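Local coordinates for protein putative 2,5-diketo-D-gluconic acid reductase B (Sinorhizobium meliloti, PDB 3UP8) that probably reduces methylglyoxal to hydroxyacetone with NADPH, as a member of the aldo/keto reductase family, at residues A[35-49]-A[61-75]. Numbering follows the deposited sequence.
Sequences PALGFGTFRMSGAEV and FRHVDTAQIYGNEAE. With ACT (acetate ion), chain C.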
ATOM      1  N   PRO A  35       0.551   2.388  -9.444  1.00 15.61           N
ATOM      2  CA  PRO A  35       0.460   1.049 -10.053  1.00 15.31           C
ATOM      3  C   PRO A  35      -0.296   0.071  -9.138  1.00 15.00           C
ATOM      4  O   PRO A  35      -0.015   0.009  -7.946  1.00 14.52           O
ATOM      5  CB  PRO A  35       1.932   0.632 -10.228  1.00 14.96           C
ATOM      6  CG  PRO A  35       2.699   1.912 -10.248  1.00 15.23           C
ATOM      7  CD  PRO A  35       1.947   2.847  -9.324  1.00 15.30           C
ATOM      8  N   ALA A  36      -1.257  -0.666  -9.697  1.00 15.02           N
ATOM      9  CA  ALA A  36      -2.177  -1.509  -8.901  1.00 14.78           C
ATOM     10  C   ALA A  36      -1.489  -2.557  -8.020  1.00 15.44           C
ATOM     11  O   ALA A  36      -2.026  -2.938  -6.978  1.00 15.16           O
ATOM     12  CB  ALA A  36      -3.225  -2.169  -9.798  1.00 14.82           C
ATOM     13  N   LEU A  37      -0.312  -3.023  -8.435  1.00 15.26           N
ATOM     14  CA  LEU A  37       0.433  -3.972  -7.633  1.00 16.48           C
ATOM     15  C   LEU A  37       1.775  -3.366  -7.258  1.00 16.77           C
ATOM     16  O   LEU A  37       2.512  -2.883  -8.114  1.00 17.29           O
ATOM     17  CB  LEU A  37       0.628  -5.304  -8.374  1.00 16.74           C
ATOM     18  CG  LEU A  37       1.577  -6.350  -7.745  1.00 17.84           C
ATOM     19  CD1 LEU A  37       1.007  -6.918  -6.446  1.00 17.60           C
ATOM     20  CD2 LEU A  37       1.821  -7.467  -8.755  1.00 19.48           C
ATOM     21  N   GLY A  38       2.070  -3.399  -5.968  1.00 17.22           N
ATOM     22  CA  GLY A  38       3.290  -2.843  -5.440  1.00 17.15           C
ATOM     23  C   GLY A  38       4.064  -3.877  -4.663  1.00 17.39           C
ATOM     24  O   GLY A  38       3.499  -4.855  -4.169  1.00 17.15           O
ATOM     25  N   PHE A  39       5.375  -3.652  -4.599  1.00 17.26           N
ATOM     26  CA  PHE A  39       6.302  -4.411  -3.786  1.00 17.81           C
ATOM     27  C   PHE A  39       6.365  -3.779  -2.399  1.00 17.83           C
ATOM     28  O   PHE A  39       6.958  -2.705  -2.219  1.00 17.77           O
ATOM     29  CB  PHE A  39       7.694  -4.358  -4.440  1.00 17.66           C
ATOM     30  CG  PHE A  39       8.676  -5.343  -3.860  1.00 19.89           C
ATOM     31  CD1 PHE A  39       8.785  -6.621  -4.387  1.00 20.75           C
ATOM     32  CD2 PHE A  39       9.502  -4.982  -2.803  1.00 20.79           C
ATOM     33  CE1 PHE A  39       9.696  -7.535  -3.862  1.00 23.81           C
ATOM     34  CE2 PHE A  39      10.418  -5.882  -2.270  1.00 22.74           C
ATOM     35  CZ  PHE A  39      10.516  -7.166  -2.802  1.00 24.41           C
ATOM     36  N   GLY A  40       5.761  -4.443  -1.419  1.00 18.14           N
ATOM     37  CA  GLY A  40       5.738  -3.940  -0.052  1.00 18.40           C
ATOM     38  C   GLY A  40       6.926  -4.466   0.726  1.00 19.15           C
ATOM     39  O   GLY A  40       7.204  -5.670   0.697  1.00 19.05           O
ATOM     40  N   THR A  41       7.640  -3.575   1.409  1.00 18.58           N
ATOM     41  CA  THR A  41       8.829  -3.981   2.189  1.00 18.86           C
ATOM     42  C   THR A  41       8.535  -4.148   3.684  1.00 19.48           C
ATOM     43  O   THR A  41       9.412  -4.510   4.471  1.00 20.02           O
ATOM     44  CB  THR A  41      10.055  -3.061   1.956  1.00 18.47           C
ATOM     45  OG1 THR A  41       9.766  -1.736   2.414  1.00 18.54           O
ATOM     46  CG2 THR A  41      10.431  -3.011   0.470  1.00 17.63           C
ATOM     47  N   PHE A  42       7.292  -3.890   4.067  1.00 20.34           N
ATOM     48  CA  PHE A  42       6.789  -4.217   5.402  1.00 21.95           C
ATOM     49  C   PHE A  42       7.052  -5.716   5.654  1.00 22.87           C
ATOM     50  O   PHE A  42       6.789  -6.552   4.792  1.00 23.65           O
ATOM     51  CB  PHE A  42       5.299  -3.849   5.450  1.00 21.74           C
ATOM     52  CG  PHE A  42       4.535  -4.409   6.610  1.00 22.96           C
ATOM     53  CD1 PHE A  42       4.959  -4.211   7.923  1.00 25.47           C
ATOM     54  CD2 PHE A  42       3.340  -5.084   6.382  1.00 23.90           C
ATOM     55  CE1 PHE A  42       4.218  -4.722   8.992  1.00 25.87           C
ATOM     56  CE2 PHE A  42       2.599  -5.609   7.435  1.00 23.89           C
ATOM     57  CZ  PHE A  42       3.034  -5.427   8.743  1.00 26.01           C
ATOM     58  N   ARG A  43       7.637  -6.029   6.806  1.00 24.06           N
ATOM     59  CA  ARG A  43       7.940  -7.410   7.212  1.00 25.65           C
ATOM     60  C   ARG A  43       9.191  -7.959   6.520  1.00 26.24           C
ATOM     61  O   ARG A  43       9.529  -9.123   6.686  1.00 26.48           O
ATOM     62  CB  ARG A  43       6.746  -8.359   6.968  1.00 26.23           C
ATOM     63  CG  ARG A  43       5.459  -8.020   7.721  1.00 27.52           C
ATOM     64  CD  ARG A  43       4.227  -8.640   7.035  1.00 32.08           C
ATOM     65  NE  ARG A  43       4.255 -10.095   7.086  1.00 34.02           N
ATOM     66  CZ  ARG A  43       3.825 -10.902   6.119  1.00 36.26           C
ATOM     67  NH1 ARG A  43       3.297 -10.415   4.999  1.00 35.95           N
ATOM     68  NH2 ARG A  43       3.922 -12.216   6.281  1.00 37.28           N
HETATM   69  N   MSE A  44       9.879  -7.133   5.743  1.00 26.68           N
HETATM   70  CA  MSE A  44      11.075  -7.601   5.054  1.00 27.41           C
HETATM   71  C   MSE A  44      12.291  -7.010   5.715  1.00 27.46           C
HETATM   72  O   MSE A  44      12.308  -5.818   6.014  1.00 27.84           O
HETATM   73  CB  MSE A  44      11.059  -7.199   3.585  1.00 27.58           C
HETATM   74  CG  MSE A  44      10.023  -7.921   2.773  1.00 30.25           C
HETATM   75 SE   MSE A  44      10.239  -7.524   0.895  1.00 38.69          SE
HETATM   76  CE  MSE A  44      11.987  -8.316   0.572  1.00 33.01           C
ATOM     77  N   SER A  45      13.314  -7.833   5.933  1.00 27.33           N
ATOM     78  CA  SER A  45      14.586  -7.341   6.462  1.00 27.47           C
ATOM     79  C   SER A  45      15.321  -6.564   5.372  1.00 27.32           C
ATOM     80  O   SER A  45      14.935  -6.613   4.204  1.00 27.40           O
ATOM     81  CB  SER A  45      15.461  -8.506   6.932  1.00 27.58           C
ATOM     82  OG  SER A  45      15.999  -9.176   5.806  1.00 28.44           O
ATOM     83  N   GLY A  46      16.379  -5.856   5.755  1.00 27.43           N
ATOM     84  CA  GLY A  46      17.245  -5.175   4.791  1.00 27.38           C
ATOM     85  C   GLY A  46      17.873  -6.132   3.783  1.00 27.70           C
ATOM     86  O   GLY A  46      17.917  -5.845   2.583  1.00 26.72           O
ATOM     87  N   ALA A  47      18.353  -7.275   4.274  1.00 28.20           N
ATOM     88  CA  ALA A  47      19.006  -8.266   3.419  1.00 29.17           C
ATOM     89  C   ALA A  47      18.040  -8.896   2.419  1.00 29.38           C
ATOM     90  O   ALA A  47      18.405  -9.095   1.265  1.00 29.22           O
ATOM     91  CB  ALA A  47      19.703  -9.347   4.263  1.00 29.62           C
ATOM     92  N   GLU A  48      16.818  -9.205   2.865  1.00 30.08           N
ATOM     93  CA  GLU A  48      15.772  -9.713   1.968  1.00 30.86           C
ATOM     94  C   GLU A  48      15.460  -8.724   0.838  1.00 30.56           C
ATOM     95  O   GLU A  48      15.325  -9.123  -0.323  1.00 30.73           O
ATOM     96  CB  GLU A  48      14.493 -10.044   2.740  1.00 31.42           C
ATOM     97  CG  GLU A  48      14.546 -11.322   3.567  1.00 34.43           C
ATOM     98  CD  GLU A  48      13.259 -11.571   4.348  1.00 38.15           C
ATOM     99  OE1 GLU A  48      12.802 -10.665   5.083  1.00 39.06           O
ATOM    100  OE2 GLU A  48      12.698 -12.682   4.230  1.00 40.45           O
ATOM    101  N   VAL A  49      15.352  -7.436   1.180  1.00 30.00           N
ATOM    102  CA  VAL A  49      15.144  -6.372   0.187  1.00 29.30           C
ATOM    103  C   VAL A  49      16.278  -6.305  -0.849  1.00 29.66           C
ATOM    104  O   VAL A  49      16.015  -6.224  -2.056  1.00 29.20           O
ATOM    105  CB  VAL A  49      14.923  -4.980   0.873  1.00 29.09           C
ATOM    106  CG1 VAL A  49      15.037  -3.830  -0.130  1.00 28.07           C
ATOM    107  CG2 VAL A  49      13.577  -4.949   1.580  1.00 27.87           C
ATOM    108  N   PHE A  61       8.007  -5.070 -11.637  1.00 21.38           N
ATOM    109  CA  PHE A  61       7.437  -4.239 -10.558  1.00 20.85           C
ATOM    110  C   PHE A  61       7.906  -2.809 -10.730  1.00 20.22           C
ATOM    111  O   PHE A  61       9.087  -2.576 -10.986  1.00 19.58           O
ATOM    112  CB  PHE A  61       7.902  -4.712  -9.181  1.00 20.88           C
ATOM    113  CG  PHE A  61       7.020  -5.740  -8.559  1.00 21.72           C
ATOM    114  CD1 PHE A  61       6.008  -5.363  -7.674  1.00 22.34           C
ATOM    115  CD2 PHE A  61       7.202  -7.091  -8.842  1.00 22.66           C
ATOM    116  CE1 PHE A  61       5.184  -6.329  -7.085  1.00 22.44           C
ATOM    117  CE2 PHE A  61       6.385  -8.055  -8.264  1.00 23.04           C
ATOM    118  CZ  PHE A  61       5.379  -7.679  -7.387  1.00 23.13           C
ATOM    119  N   ARG A  62       6.981  -1.857 -10.596  1.00 19.60           N
ATOM    120  CA  ARG A  62       7.322  -0.436 -10.728  1.00 19.63           C
ATOM    121  C   ARG A  62       6.774   0.414  -9.579  1.00 19.18           C
ATOM    122  O   ARG A  62       6.732   1.641  -9.670  1.00 20.64           O
ATOM    123  CB  ARG A  62       6.806   0.110 -12.057  1.00 19.98           C
ATOM    124  CG  ARG A  62       7.502  -0.439 -13.300  1.00 22.10           C
ATOM    125  CD  ARG A  62       8.976  -0.011 -13.374  1.00 23.71           C
ATOM    126  NE  ARG A  62       9.609  -0.530 -14.581  1.00 25.55           N
ATOM    127  CZ  ARG A  62      10.219  -1.709 -14.670  1.00 26.04           C
ATOM    128  NH1 ARG A  62      10.297  -2.505 -13.620  1.00 26.14           N
ATOM    129  NH2 ARG A  62      10.750  -2.093 -15.825  1.00 27.88           N
ATOM    130  N   HIS A  63       6.334  -0.243  -8.516  1.00 17.19           N
ATOM    131  CA  HIS A  63       5.788   0.421  -7.351  1.00 15.82           C
ATOM    132  C   HIS A  63       6.484  -0.242  -6.179  1.00 14.56           C
ATOM    133  O   HIS A  63       6.455  -1.453  -6.038  1.00 14.05           O
ATOM    134  CB  HIS A  63       4.253   0.241  -7.340  1.00 14.89           C
ATOM    135  CG  HIS A  63       3.577   0.657  -6.072  1.00 15.62           C
ATOM    136  ND1 HIS A  63       2.229   0.448  -5.857  1.00 14.32           N
ATOM    137  CD2 HIS A  63       4.049   1.244  -4.947  1.00 15.58           C
ATOM    138  CE1 HIS A  63       1.905   0.885  -4.655  1.00 17.48           C
ATOM    139  NE2 HIS A  63       2.986   1.382  -4.086  1.00 17.36           N
ATOM    140  N   VAL A  64       7.188   0.555  -5.382  1.00 13.77           N
ATOM    141  CA  VAL A  64       7.881   0.042  -4.208  1.00 13.81           C
ATOM    142  C   VAL A  64       7.415   0.824  -2.981  1.00 13.93           C
ATOM    143  O   VAL A  64       7.385   2.052  -3.013  1.00 13.62           O
ATOM    144  CB  VAL A  64       9.422   0.164  -4.327  1.00 13.21           C
ATOM    145  CG1 VAL A  64      10.084  -0.403  -3.078  1.00 12.07           C
ATOM    146  CG2 VAL A  64       9.939  -0.574  -5.587  1.00 13.53           C
ATOM    147  N   ASP A  65       7.045   0.090  -1.934  1.00 14.02           N
ATOM    148  CA  ASP A  65       6.493   0.668  -0.711  1.00 14.81           C
ATOM    149  C   ASP A  65       7.338   0.366   0.521  1.00 14.60           C
ATOM    150  O   ASP A  65       7.612  -0.803   0.841  1.00 15.51           O
ATOM    151  CB  ASP A  65       5.059   0.177  -0.502  1.00 15.38           C
ATOM    152  CG  ASP A  65       4.413   0.775   0.729  1.00 16.06           C
ATOM    153  OD1 ASP A  65       4.695   0.278   1.851  1.00 16.98           O
ATOM    154  OD2 ASP A  65       3.617   1.729   0.564  1.00 17.22           O
ATOM    155  N   THR A  66       7.728   1.423   1.234  1.00 14.43           N
ATOM    156  CA  THR A  66       8.538   1.291   2.451  1.00 13.21           C
ATOM    157  C   THR A  66       8.049   2.291   3.524  1.00 13.22           C
ATOM    158  O   THR A  66       6.987   2.907   3.354  1.00 12.69           O
ATOM    159  CB  THR A  66      10.058   1.415   2.112  1.00 13.45           C
ATOM    160  OG1 THR A  66      10.859   1.096   3.259  1.00 13.94           O
ATOM    161  CG2 THR A  66      10.399   2.821   1.586  1.00 14.02           C
ATOM    162  N   ALA A  67       8.779   2.405   4.635  1.00 12.64           N
ATOM    163  CA  ALA A  67       8.383   3.255   5.763  1.00 13.28           C
ATOM    164  C   ALA A  67       9.608   3.548   6.601  1.00 13.58           C
ATOM    165  O   ALA A  67      10.528   2.745   6.641  1.00 13.97           O
ATOM    166  CB  ALA A  67       7.334   2.563   6.624  1.00 12.74           C
ATOM    167  N   GLN A  68       9.611   4.681   7.283  1.00 13.90           N
ATOM    168  CA  GLN A  68      10.696   4.999   8.210  1.00 14.66           C
ATOM    169  C   GLN A  68      10.886   3.893   9.248  1.00 15.58           C
ATOM    170  O   GLN A  68      12.015   3.451   9.485  1.00 15.99           O
ATOM    171  CB  GLN A  68      10.435   6.341   8.893  1.00 13.98           C
ATOM    172  CG  GLN A  68      10.628   7.513   7.959  1.00 12.71           C
ATOM    173  CD  GLN A  68      10.125   8.844   8.519  1.00  9.87           C
ATOM    174  OE1 GLN A  68       9.563   8.918   9.612  1.00 11.74           O
ATOM    175  NE2 GLN A  68      10.361   9.904   7.765  1.00 11.37           N
ATOM    176  N   ILE A  69       9.780   3.405   9.811  1.00 16.02           N
ATOM    177  CA  ILE A  69       9.832   2.424  10.912  1.00 16.76           C
ATOM    178  C   ILE A  69      10.285   1.033  10.499  1.00 17.48           C
ATOM    179  O   ILE A  69      10.753   0.280  11.352  1.00 17.68           O
ATOM    180  CB  ILE A  69       8.490   2.318  11.690  1.00 16.80           C
ATOM    181  CG1 ILE A  69       8.693   1.642  13.056  1.00 18.33           C
ATOM    182  CG2 ILE A  69       7.428   1.565  10.878  1.00 17.11           C
ATOM    183  CD1 ILE A  69       9.624   2.394  14.007  1.00 18.95           C
ATOM    184  N   TYR A  70      10.136   0.671   9.222  1.00 17.46           N
ATOM    185  CA  TYR A  70      10.573  -0.669   8.781  1.00 17.78           C
ATOM    186  C   TYR A  70      12.077  -0.830   8.877  1.00 18.24           C
ATOM    187  O   TYR A  70      12.555  -1.941   8.984  1.00 18.11           O
ATOM    188  CB  TYR A  70      10.170  -1.016   7.336  1.00 17.80           C
ATOM    189  CG  TYR A  70       8.720  -0.865   6.987  1.00 16.44           C
ATOM    190  CD1 TYR A  70       7.716  -0.919   7.960  1.00 15.31           C
ATOM    191  CD2 TYR A  70       8.345  -0.707   5.657  1.00 14.99           C
ATOM    192  CE1 TYR A  70       6.370  -0.780   7.605  1.00 15.85           C
ATOM    193  CE2 TYR A  70       7.013  -0.565   5.298  1.00 17.42           C
ATOM    194  CZ  TYR A  70       6.035  -0.589   6.270  1.00 16.34           C
ATOM    195  OH  TYR A  70       4.717  -0.442   5.866  1.00 18.46           O
ATOM    196  N   GLY A  71      12.822   0.268   8.828  1.00 18.65           N
ATOM    197  CA  GLY A  71      14.278   0.198   8.938  1.00 19.58           C
ATOM    198  C   GLY A  71      14.984  -0.333   7.698  1.00 19.75           C
ATOM    199  O   GLY A  71      16.144  -0.717   7.761  1.00 19.89           O
ATOM    200  N   ASN A  72      14.300  -0.363   6.558  1.00 19.55           N
ATOM    201  CA  ASN A  72      14.933  -0.878   5.335  1.00 19.38           C
ATOM    202  C   ASN A  72      14.968   0.118   4.170  1.00 19.23           C
ATOM    203  O   ASN A  72      15.215  -0.273   3.023  1.00 18.71           O
ATOM    204  CB  ASN A  72      14.265  -2.193   4.910  1.00 19.69           C
ATOM    205  CG  ASN A  72      12.752  -2.053   4.736  1.00 19.89           C
ATOM    206  OD1 ASN A  72      12.246  -0.961   4.485  1.00 20.53           O
ATOM    207  ND2 ASN A  72      12.030  -3.161   4.871  1.00 19.47           N
ATOM    208  N   GLU A  73      14.737   1.402   4.458  1.00 17.99           N
ATOM    209  CA  GLU A  73      14.766   2.429   3.399  1.00 17.62           C
ATOM    210  C   GLU A  73      16.109   2.482   2.669  1.00 17.41           C
ATOM    211  O   GLU A  73      16.150   2.628   1.435  1.00 16.56           O
ATOM    212  CB  GLU A  73      14.460   3.818   3.963  1.00 17.61           C
ATOM    213  CG  GLU A  73      12.983   4.104   4.218  1.00 17.30           C
ATOM    214  CD  GLU A  73      12.784   5.417   4.982  1.00 20.92           C
ATOM    215  OE1 GLU A  73      13.553   5.678   5.949  1.00 20.38           O
ATOM    216  OE2 GLU A  73      11.878   6.195   4.606  1.00 18.68           O
ATOM    217  N   ALA A  74      17.204   2.370   3.427  1.00 17.37           N
ATOM    218  CA  ALA A  74      18.549   2.366   2.843  1.00 17.93           C
ATOM    219  C   ALA A  74      18.700   1.303   1.743  1.00 18.02           C
ATOM    220  O   ALA A  74      19.231   1.578   0.663  1.00 18.12           O
ATOM    221  CB  ALA A  74      19.626   2.176   3.945  1.00 18.62           C
ATOM    222  N   GLU A  75      18.205   0.105   2.015  1.00 18.12           N
ATOM    223  CA  GLU A  75      18.344  -1.011   1.082  1.00 18.68           C
ATOM    224  C   GLU A  75      17.393  -0.852  -0.102  1.00 18.08           C
ATOM    225  O   GLU A  75      17.744  -1.214  -1.225  1.00 17.61           O
ATOM    226  CB  GLU A  75      18.135  -2.340   1.822  1.00 19.80           C
ATOM    227  CG  GLU A  75      19.262  -2.655   2.834  1.00 21.88           C
ATOM    228  CD  GLU A  75      19.052  -2.067   4.228  1.00 27.30           C
ATOM    229  OE1 GLU A  75      18.139  -1.231   4.435  1.00 27.46           O
ATOM    230  OE2 GLU A  75      19.820  -2.451   5.143  1.00 28.95           O
TER
HETATM  231  C   ACT C 276       2.445  -1.555   8.199  1.00 26.00           C
HETATM  232  O   ACT C 276       2.601  -1.561   6.958  1.00 26.56           O
HETATM  233  OXT ACT C 276       3.282  -0.902   8.835  1.00 26.28           O
HETATM  234  CH3 ACT C 276       1.334  -2.274   8.897  1.00 26.12           C
HETATM  235  O   HOH W   1       4.290  -2.240 -10.126  1.00 18.62           O
HETATM  236  O   HOH W   2       5.076  -2.252   2.702  1.00 12.61           O
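F39 N donates to H63 O (2.8 Å), and F39 O accepts from D65 N. These bonds pair strands 37-40 and 63-65 in parallel. T41 continues the ladder by gripping D65 O twice, through its N and OG1. The T41 hydroxyl sits between its own backbone N and carbonyl carbon (chi1 64°), which turns it to that oxygen. H63 ND1 donates to a lone pair of P35 O (3.1 Å).

The N72 amide ties the loops together. Its ND2 donates to T41 O (3.0 Å) and M44 O (2.9 Å), both close to the amide plane. T66 OG1 donates to N72 OD1 and fixes the amide flip. A leucine here would probably leave T41 O and M44 O without this donor and set the T66 hydroxyl free to turn.

Among the rings, F39 points its edge at the face of F61. F42 CA lies over the Y70 ring centre (3.7 Å), opposite A67 CB. Y70 OH donates to O of the acetate ion (2.6 Å), and this O lies over one F42 face.

D65 OD1 forms a salt bridge with K95 NZ, and Y70 OH is hydrogen-bonded to the same nitrogen. Y70 is the predicted proton donor. This beta-alpha-beta unit of the TIM barrel, with the loop after its second strand, probably forms part of the active site, as in other aldo/keto reductases.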